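Local coordinates for protein putative nucleotide-diphospho-sugar transferase (Desulfovibrio desulfuricans subsp. desulfuricans, PDB 3CGX) that is a putative nucleotide-diphospho-sugar transferase of the GT-A clan, whose substrates and reaction are not established, at residues C6-V11 and K92-K97; Y144-R149 and D156-I161; V40-Q45 and S208-S213. All blocks are in the same frame, centred on the assembly; numbering follows the deposited sequence. Where two conformers were deposited one is given.

Contact 1 (C6-V11 and K92-K97); sequences CILFFV and KHAMQK
Leu-8 on strand 5-11 pushes its CD1 methyl against helix 87-100 at the peptide joining Ala-94 to Met-95. Leu-8 CD1 lies 3.5 Å from Ala-94 O. Ala-94 CB and Met-95 CG are both 3.9 Å from Leu-8 CD1, so one branch of the leucine meets backbone and two side chains together. With CG set anti to the carbonyl carbon (chi1 -50°), the leucine carries this branch out from the strand to the helix. Two residues on, Phe-10 comes to the same alanine edge-on: Ala-94 CB sits in the plane of the ring, 3.9 Å from Phe-10 CZ, and does not cover a face. The small alanine thus takes the leucine methyl and the phenyl rim on one CB. The segments run nearly antiparallel, at 157° with their axes 9.8 Å apart, as a helix packed on a strand of the parallel part of the sheet in a Rossmann-like alpha/beta arrangement, consistent with the GT-A clan of this family. Beneath the helix, Leu-8 and Met-95, a selenomethionine here, both rest on Val-106 of the neighbouring strand 105-109, while Phe-10 and Met-95 share Leu-108. The other flank of the helix is looser and polar. Lys-92 points off the strand and pairs with Asp-159, Lys-97 forms a salt bridge to Asp-101, one turn on and just past the end of the helix, and the imidazole of exposed His-93 uses ND1 to bond the backbone oxygen of Gln-83.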
loop_
_atom_site.group_PDB
_atom_site.type_symbol
_atom_site.label_atom_id
_atom_site.label_comp_id
_atom_site.label_asym_id
_atom_site.label_seq_id
_atom_site.Cartn_x
_atom_site.Cartn_y
_atom_site.Cartn_z
ATOM N N CYS A 6 14.301 3.207 2.040
ATOM C CA CYS A 6 13.676 2.100 1.338
ATOM C C CYS A 6 12.150 2.156 1.446
ATOM O O CYS A 6 11.602 2.503 2.484
ATOM C CB CYS A 6 14.183 0.744 1.871
ATOM S SG CYS A 6 13.717 -0.622 0.712
ATOM N N ILE A 7 11.489 1.852 0.334
ATOM C CA ILE A 7 10.021 1.727 0.273
ATOM C C ILE A 7 9.659 0.261 0.108
ATOM O O ILE A 7 10.139 -0.405 -0.821
ATOM C CB ILE A 7 9.384 2.488 -0.902
ATOM C CG1 ILE A 7 9.684 3.990 -0.849
ATOM C CG2 ILE A 7 7.883 2.213 -0.972
ATOM C CD1 ILE A 7 9.595 4.644 -2.265
ATOM N N LEU A 8 8.896 -0.257 1.063
ATOM C CA LEU A 8 8.368 -1.613 0.988
ATOM C C LEU A 8 6.921 -1.524 0.538
ATOM O O LEU A 8 6.058 -0.970 1.235
ATOM C CB LEU A 8 8.450 -2.322 2.313
ATOM C CG LEU A 8 9.793 -2.296 3.022
ATOM C CD1 LEU A 8 9.710 -2.913 4.444
ATOM C CD2 LEU A 8 10.887 -2.943 2.128
ATOM N N PHE A 9 6.680 -2.102 -0.625
ATOM C CA PHE A 9 5.401 -1.994 -1.346
ATOM C C PHE A 9 4.692 -3.350 -1.367
ATOM O O PHE A 9 5.111 -4.275 -2.005
ATOM C CB PHE A 9 5.669 -1.407 -2.731
ATOM C CG PHE A 9 4.425 -1.151 -3.589
ATOM C CD1 PHE A 9 3.284 -0.556 -3.052
ATOM C CD2 PHE A 9 4.432 -1.427 -4.954
ATOM C CE1 PHE A 9 2.186 -0.244 -3.867
ATOM C CE2 PHE A 9 3.287 -1.128 -5.755
ATOM C CZ PHE A 9 2.173 -0.562 -5.175
ATOM N N PHE A 10 3.624 -3.443 -0.588
ATOM C CA PHE A 10 2.894 -4.687 -0.361
ATOM C C PHE A 10 1.797 -4.861 -1.387
ATOM O O PHE A 10 0.902 -4.016 -1.535
ATOM C CB PHE A 10 2.335 -4.713 1.089
ATOM C CG PHE A 10 3.259 -5.305 2.108
ATOM C CD1 PHE A 10 4.619 -5.022 2.115
ATOM C CD2 PHE A 10 2.748 -6.137 3.125
ATOM C CE1 PHE A 10 5.447 -5.616 3.033
ATOM C CE2 PHE A 10 3.576 -6.682 4.085
ATOM C CZ PHE A 10 4.916 -6.441 4.044
ATOM N N VAL A 11 1.911 -5.975 -2.118
ATOM C CA VAL A 11 1.080 -6.337 -3.266
ATOM C C VAL A 11 0.687 -7.822 -3.225
ATOM O O VAL A 11 1.224 -8.605 -2.473
ATOM C CB VAL A 11 1.855 -6.043 -4.619
ATOM C CG1 VAL A 11 2.263 -4.541 -4.742
ATOM C CG2 VAL A 11 3.114 -6.974 -4.792
ATOM N N LYS A 92 6.362 -6.730 10.063
ATOM C CA LYS A 92 7.516 -6.741 10.969
ATOM C C LYS A 92 8.747 -7.347 10.312
ATOM O O LYS A 92 9.854 -6.773 10.346
ATOM C CB LYS A 92 7.202 -7.557 12.236
ATOM C CG LYS A 92 8.256 -7.419 13.290
ATOM C CD LYS A 92 8.113 -8.496 14.331
ATOM C CE LYS A 92 6.776 -8.478 15.015
ATOM N NZ LYS A 92 6.769 -9.530 16.147
ATOM N N HIS A 93 8.553 -8.498 9.665
ATOM C CA HIS A 93 9.670 -9.180 9.005
ATOM C C HIS A 93 10.273 -8.381 7.827
ATOM O O HIS A 93 11.502 -8.285 7.668
ATOM C CB HIS A 93 9.254 -10.577 8.566
ATOM C CG HIS A 93 8.928 -11.483 9.715
ATOM N ND1 HIS A 93 8.063 -12.557 9.609
ATOM C CD2 HIS A 93 9.309 -11.433 11.020
ATOM C CE1 HIS A 93 7.963 -13.156 10.787
ATOM N NE2 HIS A 93 8.695 -12.484 11.663
ATOM N N ALA A 94 9.415 -7.746 7.046
ATOM C CA ALA A 94 9.883 -6.986 5.878
ATOM C C ALA A 94 10.680 -5.734 6.342
ATOM O O ALA A 94 11.765 -5.417 5.844
ATOM C CB ALA A 94 8.702 -6.609 4.973
HETATM N N MSE A 95 10.155 -5.049 7.340
HETATM C CA MSE A 95 10.842 -3.867 7.856
HETATM C C MSE A 95 12.166 -4.233 8.556
HETATM O O MSE A 95 13.217 -3.589 8.369
HETATM C CB MSE A 95 9.919 -3.145 8.831
HETATM C CG MSE A 95 8.648 -2.651 8.186
HETATM SE SE MSE A 95 7.745 -1.185 9.182
HETATM C CE MSE A 95 9.005 0.147 8.565
ATOM N N GLN A 96 12.107 -5.305 9.333
ATOM C CA GLN A 96 13.262 -5.786 10.069
ATOM C C GLN A 96 14.358 -6.143 9.100
ATOM O O GLN A 96 15.515 -5.828 9.313
ATOM C CB GLN A 96 12.916 -6.996 10.947
ATOM C CG GLN A 96 14.140 -7.473 11.722
ATOM C CD GLN A 96 14.590 -6.459 12.769
ATOM O OE1 GLN A 96 15.653 -5.857 12.641
ATOM N NE2 GLN A 96 13.761 -6.243 13.781
ATOM N N LYS A 97 13.976 -6.764 8.000
ATOM C CA LYS A 97 14.931 -7.166 6.963
ATOM C C LYS A 97 15.595 -5.970 6.297
ATOM O O LYS A 97 16.820 -5.962 6.008
ATOM C CB LYS A 97 14.220 -8.011 5.921
ATOM C CG LYS A 97 14.966 -8.274 4.645
ATOM C CD LYS A 97 16.033 -9.304 4.766
ATOM C CE LYS A 97 16.465 -9.752 3.358
ATOM N NZ LYS A 97 16.717 -8.610 2.415
#

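Contact 2 (Y144-R149 and D156-I161); sequences YLIGFR and DVFDGI
This is a purely apolar, buried contact between strand 143-149, an antiparallel member of the central sheet, and the 3-10 turn that ends at Phe-158, in the loop that follows the strand. Two side chains from the strand, Ile-146 and Phe-148, reach two consecutive residues of the turn, Val-157 and Phe-158. The CG2 methyl of Val-157 is the centre of the group. Val-157 CG2 lies at the edge of the Phe-148 ring, near its plane, 3.8 Å from Phe-148 CZ; Val-157 CG2 is also 4.2 Å from Ile-146 CD1. The same methyl covers the ring of its own neighbour Phe-158, standing 3.9 Å above the middle of one face. Ile-146 and Phe-158 come from opposite directions. CG1 of Ile-146 anti to the backbone N (chi1 -171°) and an extended chi2 bring CD1 to the CE1/CZ end of the ring. Ile-146 CD1 approaches it obliquely, 4.2 Å from both Phe-158 CE1 and Phe-158 CZ. The Phe-158 ring also packs on Met-91 and Met-95 of helix 87-100, and Val-157 touches Met-176 of helix 169-178. Phe-148 meets Phe-153, in the intervening loop, edge to face. Asp-159 N bonds Asp-156 O at 2.9 Å and closes the turn. The chain returns to its own strand, and Val-157 and Phe-158 fill the space between it and helices 87-100 and 169-178, an apolar layer consistent with the alpha/beta core of GT-A proteins.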
loop_
_atom_site.group_PDB
_atom_site.type_symbol
_atom_site.label_atom_id
_atom_site.label_comp_id
_atom_site.label_asym_id
_atom_site.label_seq_id
_atom_site.Cartn_x
_atom_site.Cartn_y
_atom_site.Cartn_z
ATOM N N TYR A 144 -2.597 2.870 5.893
ATOM C CA TYR A 144 -2.155 2.581 4.553
ATOM C C TYR A 144 -0.632 2.706 4.418
ATOM O O TYR A 144 -0.034 2.280 3.417
ATOM C CB TYR A 144 -2.837 3.508 3.548
ATOM C CG TYR A 144 -2.489 4.990 3.713
ATOM C CD1 TYR A 144 -1.295 5.540 3.169
ATOM C CD2 TYR A 144 -3.344 5.843 4.369
ATOM C CE1 TYR A 144 -0.980 6.881 3.304
ATOM C CE2 TYR A 144 -3.022 7.208 4.516
ATOM C CZ TYR A 144 -1.862 7.724 3.961
ATOM O OH TYR A 144 -1.616 9.067 4.171
ATOM N N LEU A 145 -0.022 3.338 5.413
ATOM C CA LEU A 145 1.436 3.484 5.467
ATOM C C LEU A 145 1.944 3.492 6.914
ATOM O O LEU A 145 1.304 4.043 7.816
ATOM C CB LEU A 145 1.897 4.752 4.724
ATOM C CG LEU A 145 3.404 5.114 4.639
ATOM C CD1 LEU A 145 3.711 5.928 3.334
ATOM C CD2 LEU A 145 3.934 5.857 5.932
ATOM N N ILE A 146 3.081 2.842 7.123
ATOM C CA ILE A 146 3.800 2.915 8.404
ATOM C C ILE A 146 5.303 3.033 8.108
ATOM O O ILE A 146 5.806 2.389 7.198
ATOM C CB ILE A 146 3.480 1.711 9.339
ATOM C CG1 ILE A 146 4.078 1.979 10.724
ATOM C CG2 ILE A 146 3.867 0.328 8.685
ATOM C CD1 ILE A 146 3.455 1.090 11.808
ATOM N N GLY A 147 6.005 3.873 8.843
ATOM C CA GLY A 147 7.442 4.046 8.681
ATOM C C GLY A 147 8.178 4.292 9.962
ATOM O O GLY A 147 7.620 4.783 10.931
ATOM N N PHE A 148 9.454 3.948 9.939
ATOM C CA PHE A 148 10.365 4.160 11.053
ATOM C C PHE A 148 11.754 4.525 10.609
ATOM O O PHE A 148 12.176 4.234 9.498
ATOM C CB PHE A 148 10.558 2.855 11.867
ATOM C CG PHE A 148 9.356 2.418 12.643
ATOM C CD1 PHE A 148 9.128 2.890 13.928
ATOM C CD2 PHE A 148 8.467 1.512 12.100
ATOM C CE1 PHE A 148 8.013 2.448 14.643
ATOM C CE2 PHE A 148 7.330 1.094 12.810
ATOM C CZ PHE A 148 7.113 1.551 14.069
ATOM N N ARG A 149 12.458 5.240 11.461
ATOM C CA ARG A 149 13.901 5.411 11.275
ATOM C C ARG A 149 14.565 4.261 12.081
ATOM O O ARG A 149 14.016 3.821 13.097
ATOM C CB ARG A 149 14.393 6.834 11.643
ATOM C CG ARG A 149 13.951 7.425 12.983
ATOM C CD ARG A 149 14.731 8.756 13.199
ATOM N NE ARG A 149 14.624 9.293 14.551
ATOM N N ASP A 156 7.459 -4.262 18.151
ATOM C CA ASP A 156 6.351 -4.559 19.058
ATOM C C ASP A 156 5.030 -3.916 18.607
ATOM O O ASP A 156 3.940 -4.378 18.973
ATOM C CB ASP A 156 6.680 -4.088 20.477
ATOM C CG ASP A 156 7.646 -5.022 21.190
ATOM O OD1 ASP A 156 8.241 -5.923 20.547
ATOM O OD2 ASP A 156 7.796 -4.858 22.413
ATOM N N VAL A 157 5.092 -2.852 17.806
ATOM C CA VAL A 157 3.821 -2.230 17.331
ATOM C C VAL A 157 3.034 -3.176 16.443
ATOM O O VAL A 157 1.857 -2.942 16.172
ATOM C CB VAL A 157 4.010 -0.884 16.580
ATOM C CG1 VAL A 157 4.859 0.064 17.455
ATOM C CG2 VAL A 157 4.602 -1.120 15.190
ATOM N N PHE A 158 3.660 -4.266 15.998
ATOM C CA PHE A 158 2.955 -5.221 15.121
ATOM C C PHE A 158 2.410 -6.390 15.945
ATOM O O PHE A 158 1.688 -7.234 15.453
ATOM C CB PHE A 158 3.856 -5.743 14.010
ATOM C CG PHE A 158 4.355 -4.665 13.082
ATOM C CD1 PHE A 158 3.482 -4.018 12.247
ATOM C CD2 PHE A 158 5.700 -4.280 13.076
ATOM C CE1 PHE A 158 3.944 -3.027 11.404
ATOM C CE2 PHE A 158 6.143 -3.301 12.253
ATOM C CZ PHE A 158 5.255 -2.669 11.415
ATOM N N ASP A 159 2.753 -6.401 17.213
ATOM C CA ASP A 159 2.403 -7.529 18.071
ATOM C C ASP A 159 1.107 -7.297 18.806
ATOM O O ASP A 159 0.847 -6.228 19.358
ATOM C CB ASP A 159 3.517 -7.826 19.076
ATOM C CG ASP A 159 4.763 -8.353 18.421
ATOM O OD1 ASP A 159 4.697 -8.772 17.250
ATOM O OD2 ASP A 159 5.824 -8.372 19.078
ATOM N N GLY A 160 0.294 -8.336 18.818
ATOM C CA GLY A 160 -0.911 -8.324 19.612
ATOM C C GLY A 160 -1.999 -7.504 18.981
ATOM O O GLY A 160 -2.932 -7.097 19.661
ATOM N N ILE A 161 -1.873 -7.231 17.687
ATOM C CA ILE A 161 -2.951 -6.551 16.979
ATOM C C ILE A 161 -3.920 -7.632 16.519
ATOM O O ILE A 161 -3.526 -8.732 16.149
ATOM C CB ILE A 161 -2.500 -5.627 15.789
ATOM C CG1 ILE A 161 -2.420 -4.148 16.214
ATOM C CG2 ILE A 161 -3.551 -5.662 14.681
ATOM C CD1 ILE A 161 -1.260 -3.708 17.088
#

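Contact 3 (V40-Q45 and S208-S213); sequences VQDMLQ and SSFRRS
Asp-42 of helix 29-47 and Ser-213, at the end of the 3-10 turn 209-212, point toward each other, and the aspartate's OD2 comes to 3.3 Å from Ser-213 CB. It touches the methylene; the hydroxyl is turned to other partners. Ser-213 OG occupies the position between backbone N and carbonyl carbon (chi1 68°), from which it donates to Phe-210 O at 2.6 Å, in the carbonyl plane with a C=O...OG angle of 150°. Phe-210 O also receives Ser-213 N at 3.0 Å, so two donors from one residue grip it. The same hydroxyl stands 3.2 Å above the Phe-210 ring plane, offset toward the rim, and caps Tyr-216 N as N-cap of helix 214-221. Phe-210 itself meets the aspartate more loosely: Asp-42 OD2 approaches the ring obliquely, 4.4 Å from Phe-210 CE1. The carboxylate's polar partners are just past the turn: OD1 bonds the Ser-214 hydroxyl and OD2 that of Thr-215. Asp-42 thus ties helix 29-47 to the first turn of helix 214-221, while the inner side of helix 29-47, through Val-40 and Met-43, packs on Phe-9 of strand 5-11.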
loop_
_atom_site.group_PDB
_atom_site.type_symbol
_atom_site.label_atom_id
_atom_site.label_comp_id
_atom_site.label_asym_id
_atom_site.label_seq_id
_atom_site.Cartn_x
_atom_site.Cartn_y
_atom_site.Cartn_z
ATOM N N VAL A 40 -1.665 -1.215 -9.135
ATOM C CA VAL A 40 -0.280 -1.551 -8.803
ATOM C C VAL A 40 0.710 -0.938 -9.801
ATOM O O VAL A 40 1.714 -0.287 -9.444
ATOM C CB VAL A 40 -0.063 -3.101 -8.616
ATOM C CG1 VAL A 40 1.417 -3.420 -8.510
ATOM C CG2 VAL A 40 -0.828 -3.640 -7.359
ATOM N N GLN A 41 0.429 -1.156 -11.074
ATOM C CA GLN A 41 1.235 -0.545 -12.140
ATOM C C GLN A 41 1.372 0.944 -12.017
ATOM O O GLN A 41 2.456 1.492 -12.155
ATOM C CB GLN A 41 0.659 -0.855 -13.522
ATOM C CG GLN A 41 0.844 -2.283 -13.879
ATOM C CD GLN A 41 0.130 -2.678 -15.150
ATOM O OE1 GLN A 41 -0.120 -3.850 -15.337
ATOM N NE2 GLN A 41 -0.216 -1.698 -16.034
ATOM N N ASP A 42 0.267 1.623 -11.794
ATOM C CA ASP A 42 0.303 3.059 -11.679
ATOM C C ASP A 42 1.101 3.522 -10.474
ATOM O O ASP A 42 1.902 4.471 -10.582
ATOM C CB ASP A 42 -1.111 3.677 -11.602
ATOM C CG ASP A 42 -1.902 3.522 -12.899
ATOM O OD1 ASP A 42 -1.304 3.190 -13.915
ATOM O OD2 ASP A 42 -3.128 3.695 -12.859
HETATM N N MSE A 43 0.883 2.887 -9.320
HETATM C CA MSE A 43 1.636 3.275 -8.107
HETATM C C MSE A 43 3.135 3.039 -8.287
HETATM O O MSE A 43 3.942 3.890 -7.895
HETATM C CB MSE A 43 1.106 2.547 -6.872
HETATM C CG MSE A 43 -0.337 2.915 -6.484
HETATM SE SE MSE A 43 -0.900 1.990 -4.914
HETATM C CE MSE A 43 0.170 3.014 -3.604
ATOM N N LEU A 44 3.494 1.924 -8.901
ATOM C CA LEU A 44 4.908 1.569 -9.161
ATOM C C LEU A 44 5.613 2.605 -10.019
ATOM O O LEU A 44 6.758 3.000 -9.730
ATOM C CB LEU A 44 5.033 0.153 -9.763
ATOM C CG LEU A 44 6.437 -0.359 -10.090
ATOM C CD1 LEU A 44 7.196 -0.544 -8.782
ATOM C CD2 LEU A 44 6.409 -1.672 -10.964
ATOM N N GLN A 45 4.916 3.083 -11.042
ATOM C CA GLN A 45 5.451 4.106 -11.911
ATOM C C GLN A 45 5.812 5.361 -11.116
ATOM O O GLN A 45 6.886 5.956 -11.316
ATOM C CB GLN A 45 4.446 4.405 -13.040
ATOM C CG GLN A 45 4.883 5.472 -13.993
ATOM C CD GLN A 45 3.950 5.557 -15.187
ATOM O OE1 GLN A 45 2.768 5.165 -15.119
ATOM N NE2 GLN A 45 4.474 6.040 -16.292
ATOM N N SER A 208 -7.701 15.936 -11.514
ATOM C CA SER A 208 -6.374 15.809 -10.847
ATOM C C SER A 208 -5.447 14.982 -11.734
ATOM O O SER A 208 -5.870 14.472 -12.759
ATOM C CB SER A 208 -6.434 15.227 -9.433
ATOM O OG SER A 208 -6.485 13.798 -9.410
ATOM N N SER A 209 -4.181 14.853 -11.372
ATOM C CA SER A 209 -3.228 14.140 -12.260
ATOM C C SER A 209 -3.473 12.621 -12.356
ATOM O O SER A 209 -2.891 11.930 -13.215
ATOM C CB SER A 209 -1.824 14.303 -11.763
ATOM O OG SER A 209 -1.647 13.541 -10.595
ATOM N N PHE A 210 -4.272 12.101 -11.426
ATOM C CA PHE A 210 -4.686 10.693 -11.501
ATOM C C PHE A 210 -5.522 10.454 -12.765
ATOM O O PHE A 210 -5.631 9.314 -13.257
ATOM C CB PHE A 210 -5.479 10.291 -10.268
ATOM C CG PHE A 210 -5.794 8.810 -10.206
ATOM C CD1 PHE A 210 -4.768 7.892 -10.124
ATOM C CD2 PHE A 210 -7.083 8.358 -10.247
ATOM C CE1 PHE A 210 -5.025 6.574 -10.072
ATOM C CE2 PHE A 210 -7.352 6.987 -10.207
ATOM C CZ PHE A 210 -6.331 6.123 -10.106
ATOM N N ARG A 211 -6.111 11.535 -13.278
ATOM C CA ARG A 211 -6.886 11.474 -14.548
ATOM C C ARG A 211 -6.068 10.944 -15.745
ATOM O O ARG A 211 -6.622 10.361 -16.687
ATOM C CB ARG A 211 -7.492 12.823 -14.883
ATOM N N ARG A 212 -4.746 11.077 -15.688
ATOM C CA ARG A 212 -3.881 10.581 -16.784
ATOM C C ARG A 212 -3.378 9.165 -16.576
ATOM O O ARG A 212 -2.610 8.669 -17.387
ATOM C CB ARG A 212 -2.670 11.478 -16.972
ATOM C CG ARG A 212 -3.042 12.925 -16.968
ATOM C CD ARG A 212 -1.884 13.755 -17.453
ATOM N NE ARG A 212 -1.796 13.647 -18.899
ATOM C CZ ARG A 212 -0.685 13.854 -19.589
ATOM N NH1 ARG A 212 0.450 14.124 -18.954
ATOM N NH2 ARG A 212 -0.714 13.765 -20.913
ATOM N N SER A 213 -3.817 8.514 -15.499
ATOM C CA SER A 213 -3.378 7.164 -15.192
ATOM C C SER A 213 -4.096 6.094 -16.013
ATOM O O SER A 213 -5.178 6.322 -16.555
ATOM C CB SER A 213 -3.571 6.862 -13.698
ATOM O OG SER A 213 -4.950 6.792 -13.322
#

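Overall arrangement
Contacts 1 and 2 are neighbours, their centres 11 Å apart, both reaching the same mixed sheet, and they share helix 87-100, whose Met-95 also packs on Phe-148. Contact 3 lies on the opposite side of the chain's centre, about 22 Å from contact 1 and 27 Å from contact 2 between centres. It still touches contact 1, where Val-11 packs on Val-40. Along the chain, contact 1 closes before contact 2 opens, contact 2 is nested within the loop closed by contact 3, and contacts 1 and 3 interleave. Alternate side chains of strand 5-11 face helix 87-100 on one side of the sheet and helix 29-47 on the other, so the strand lies between the two helix layers.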